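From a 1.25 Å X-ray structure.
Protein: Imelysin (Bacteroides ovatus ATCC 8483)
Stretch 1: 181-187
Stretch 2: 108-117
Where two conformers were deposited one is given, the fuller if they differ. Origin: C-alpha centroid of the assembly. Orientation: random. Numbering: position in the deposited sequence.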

# COMPACT_ATOMS: atom_id res chain seq x y z
N PRO A 181 17.93 -3.78 8.02
CA PRO A 181 16.55 -3.33 7.95
C PRO A 181 16.32 -2.09 8.79
O PRO A 181 16.97 -1.90 9.82
CB PRO A 181 15.80 -4.53 8.55
CG PRO A 181 16.77 -5.03 9.62
CD PRO A 181 18.12 -4.84 9.03
N PHE A 182 15.35 -1.29 8.41
CA PHE A 182 15.00 -0.09 9.17
C PHE A 182 14.75 -0.45 10.63
O PHE A 182 15.16 0.29 11.52
CB PHE A 182 13.78 0.60 8.52
CG PHE A 182 13.12 1.65 9.36
CD1 PHE A 182 13.84 2.66 9.98
CD2 PHE A 182 11.73 1.66 9.47
CE1 PHE A 182 13.17 3.62 10.73
CE2 PHE A 182 11.07 2.60 10.21
CZ PHE A 182 11.79 3.59 10.86
N ARG A 183 14.07 -1.56 10.90
CA ARG A 183 13.74 -1.88 12.28
C ARG A 183 14.96 -1.98 13.20
O ARG A 183 14.82 -1.74 14.39
CB ARG A 183 12.91 -3.16 12.34
CG ARG A 183 12.52 -3.57 13.75
CD ARG A 183 11.93 -4.90 13.72
NE ARG A 183 11.43 -5.37 15.01
CZ ARG A 183 12.03 -6.28 15.79
NH1 ARG A 183 13.21 -6.77 15.50
NH2 ARG A 183 11.44 -6.66 16.91
N ASN A 184 16.12 -2.31 12.65
CA ASN A 184 17.36 -2.39 13.46
C ASN A 184 18.20 -1.13 13.43
O ASN A 184 19.29 -1.09 14.02
CB ASN A 184 18.25 -3.57 13.02
CG ASN A 184 17.66 -4.92 13.35
OD1 ASN A 184 16.73 -5.00 14.11
ND2 ASN A 184 18.20 -5.99 12.76
N HIS A 185 17.71 -0.10 12.74
CA HIS A 185 18.42 1.17 12.58
C HIS A 185 17.51 2.38 12.75
O HIS A 185 17.70 3.42 12.11
CB HIS A 185 19.08 1.19 11.20
CG HIS A 185 20.07 0.11 11.03
ND1 HIS A 185 19.79 -1.10 10.44
CD2 HIS A 185 21.36 0.04 11.43
CE1 HIS A 185 20.86 -1.87 10.49
NE2 HIS A 185 21.83 -1.20 11.08
N ILE A 186 16.54 2.26 13.65
CA ILE A 186 15.58 3.31 13.83
C ILE A 186 16.24 4.66 14.21
O ILE A 186 15.94 5.64 13.55
CB ILE A 186 14.49 2.91 14.83
CG1 ILE A 186 13.64 1.75 14.28
CG2 ILE A 186 13.64 4.10 15.23
CD1 ILE A 186 12.68 1.14 15.29
N PRO A 187 17.21 4.71 15.15
CA PRO A 187 17.73 6.04 15.53
C PRO A 187 18.75 6.60 14.56
O PRO A 187 19.32 7.64 14.84
CB PRO A 187 18.30 5.78 16.92
CG PRO A 187 18.72 4.33 16.89
CD PRO A 187 17.60 3.67 16.11
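Stretch 2, residues 108-117: EALYAVESWY

Arginine is often described as a charged residue, yet its guanidinium group is also a flat, rigid plate that hydrogen-bonds along its edge and packs through its faces. The contact between residues 181-187 and 108-117 of this imelysin illustrates the principle. The two segments belong to one chain, with a sequence separation of at least 67 between any two residues that touch, and together they bury 431 Å² of surface. Arg183 alone has 157 Å² covered, the largest share of any residue.

Neither segment is a long regular element. Stretch 1 begins with Pro181, preceded by a cis peptide bond, and winds into a short 3-10 segment beginning at Phe182. This turn is held by Asn184 N to Pro181 O at 3.0 Å and His185 N to Phe182 O at 2.9 Å, while His185 ND1 also donates to Pro181 O at 3.0 Å. Stretch 2 enters in a helix that begins earlier in the chain, and further on passes through a type II beta turn from Val113 to Trp116, closed by Trp116 N to Val113 O at 3.2 Å. The backbones come closest where Arg183 CA lies 5.6 Å from Leu110 CA. Overall the two run antiparallel, so Ile186 meets the early part of stretch 2 and Phe182 meets Val113, farther on. With one short turn meeting a helix and the loop that follows, no crossing angle describes the arrangement; the side chains define it.

Arg183 points toward stretch 2 and is extended, with chi1, chi2 and chi3 all t, so that its guanidinium reaches in among Leu110, Tyr111 and Trp116. Its NE donates a hydrogen bond to Leu110 O, 3.0 Å away with an N-H...acceptor angle of 140°. One face of the guanidinium is covered by Leu110 CB, 3.7 Å from Arg183 NE. The opposite face lies flat on Trp116, the planes inclined by only 13° and the centres 3.7 Å apart; Arg183 CZ is likewise 3.7 Å from the centroid of the indole six-membered ring, a cation-pi geometry. The aliphatic part joins in, Arg183 CD approaching Trp116 CE3 to 3.3 Å. Tyr111 meets the plate at its edge, and here the relation is reversed: Arg183 NH2, 3.2 Å from Tyr111 CZ, sits over the face of the phenol ring. A single cation thus engages two aromatic faces in different orientations.

Beside this polar and aromatic cluster lies an apolar one. Leu110 and Val113 each have 63 Å² covered, and Val113 points toward stretch 1 from the start of the beta turn. Its CG1 meets Phe182 CD2 at 3.7 Å, and its CG2 lies 3.8 Å from Ile186 CD1. The same Ile186 CD1 approaches Leu110 CD1 at 3.9 Å and Ala109 CB at 4.0 Å, so one methyl group touches both the helix and the turn. Leu110 therefore belongs to both clusters, covering the guanidinium with its CB and meeting Ile186 CD1 with its own CD1.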

# COMPACT_ATOMS: atom_id res chain seq x y z
N GLU A 108 8.94 -0.96 22.16
CA GLU A 108 7.71 -0.55 21.49
C GLU A 108 8.03 -0.08 20.07
O GLU A 108 7.31 -0.41 19.13
CB GLU A 108 7.01 0.55 22.28
CG GLU A 108 5.59 0.76 21.86
CD GLU A 108 4.88 1.87 22.60
OE1 GLU A 108 5.41 2.33 23.62
OE2 GLU A 108 3.79 2.27 22.14
N ALA A 109 9.10 0.69 19.90
CA ALA A 109 9.50 1.21 18.59
C ALA A 109 9.74 0.08 17.58
O ALA A 109 9.25 0.12 16.44
CB ALA A 109 10.76 2.08 18.71
N LEU A 110 10.52 -0.91 18.00
CA LEU A 110 10.88 -2.01 17.13
C LEU A 110 9.64 -2.74 16.61
O LEU A 110 9.55 -3.10 15.42
CB LEU A 110 11.83 -3.00 17.82
CG LEU A 110 13.33 -2.80 17.52
CD1 LEU A 110 13.87 -1.45 17.89
CD2 LEU A 110 14.17 -3.91 18.17
N TYR A 111 8.67 -2.94 17.48
CA TYR A 111 7.46 -3.69 17.12
C TYR A 111 6.40 -2.85 16.45
O TYR A 111 5.38 -3.39 15.99
CB TYR A 111 6.92 -4.46 18.34
CG TYR A 111 7.85 -5.60 18.71
CD1 TYR A 111 7.76 -6.81 18.07
CD2 TYR A 111 8.82 -5.45 19.69
CE1 TYR A 111 8.62 -7.85 18.38
CE2 TYR A 111 9.70 -6.48 20.01
CZ TYR A 111 9.60 -7.68 19.35
OH TYR A 111 10.45 -8.71 19.64
N ALA A 112 6.65 -1.54 16.33
CA ALA A 112 5.74 -0.62 15.64
C ALA A 112 6.00 -0.51 14.13
O ALA A 112 5.24 0.14 13.44
CB ALA A 112 5.82 0.78 16.28
N VAL A 113 7.14 -1.04 13.67
CA VAL A 113 7.58 -0.83 12.29
C VAL A 113 6.74 -1.64 11.28
O VAL A 113 6.83 -2.87 11.22
CB VAL A 113 9.07 -1.17 12.14
CG1 VAL A 113 9.54 -1.07 10.67
CG2 VAL A 113 9.93 -0.22 13.02
N GLU A 114 5.97 -0.94 10.44
CA GLU A 114 5.17 -1.57 9.41
C GLU A 114 6.05 -2.31 8.41
O GLU A 114 6.98 -1.74 7.86
CB GLU A 114 4.34 -0.50 8.68
CG GLU A 114 3.67 -0.98 7.38
CD GLU A 114 3.12 0.16 6.52
OE1 GLU A 114 2.50 1.07 7.09
OE2 GLU A 114 3.31 0.14 5.27
N SER A 115 5.75 -3.58 8.17
CA SER A 115 6.46 -4.48 7.25
C SER A 115 7.80 -5.00 7.82
O SER A 115 8.64 -5.53 7.08
CB SER A 115 6.65 -3.91 5.85
OG SER A 115 5.41 -3.77 5.18
N TRP A 116 7.99 -4.95 9.15
CA TRP A 116 9.22 -5.48 9.69
C TRP A 116 9.31 -7.00 9.66
O TRP A 116 10.39 -7.54 9.64
CB TRP A 116 9.47 -4.98 11.11
CG TRP A 116 8.76 -5.72 12.26
CD1 TRP A 116 7.57 -5.39 12.84
CD2 TRP A 116 9.21 -6.90 12.94
NE1 TRP A 116 7.27 -6.27 13.85
CE2 TRP A 116 8.27 -7.19 13.95
CE3 TRP A 116 10.34 -7.71 12.83
CZ2 TRP A 116 8.39 -8.30 14.80
CZ3 TRP A 116 10.49 -8.79 13.70
CH2 TRP A 116 9.52 -9.06 14.67
N TYR A 117 8.16 -7.70 9.66
CA TYR A 117 8.23 -9.13 9.78
C TYR A 117 9.06 -9.71 8.65
O TYR A 117 9.76 -10.70 8.82
CB TYR A 117 6.87 -9.80 9.72
CG TYR A 117 5.80 -9.36 10.68
CD1 TYR A 117 6.06 -9.11 12.02
CD2 TYR A 117 4.50 -9.21 10.25
CE1 TYR A 117 5.04 -8.75 12.87
CE2 TYR A 117 3.47 -8.88 11.10
CZ TYR A 117 3.75 -8.63 12.42
OH TYR A 117 2.70 -8.27 13.24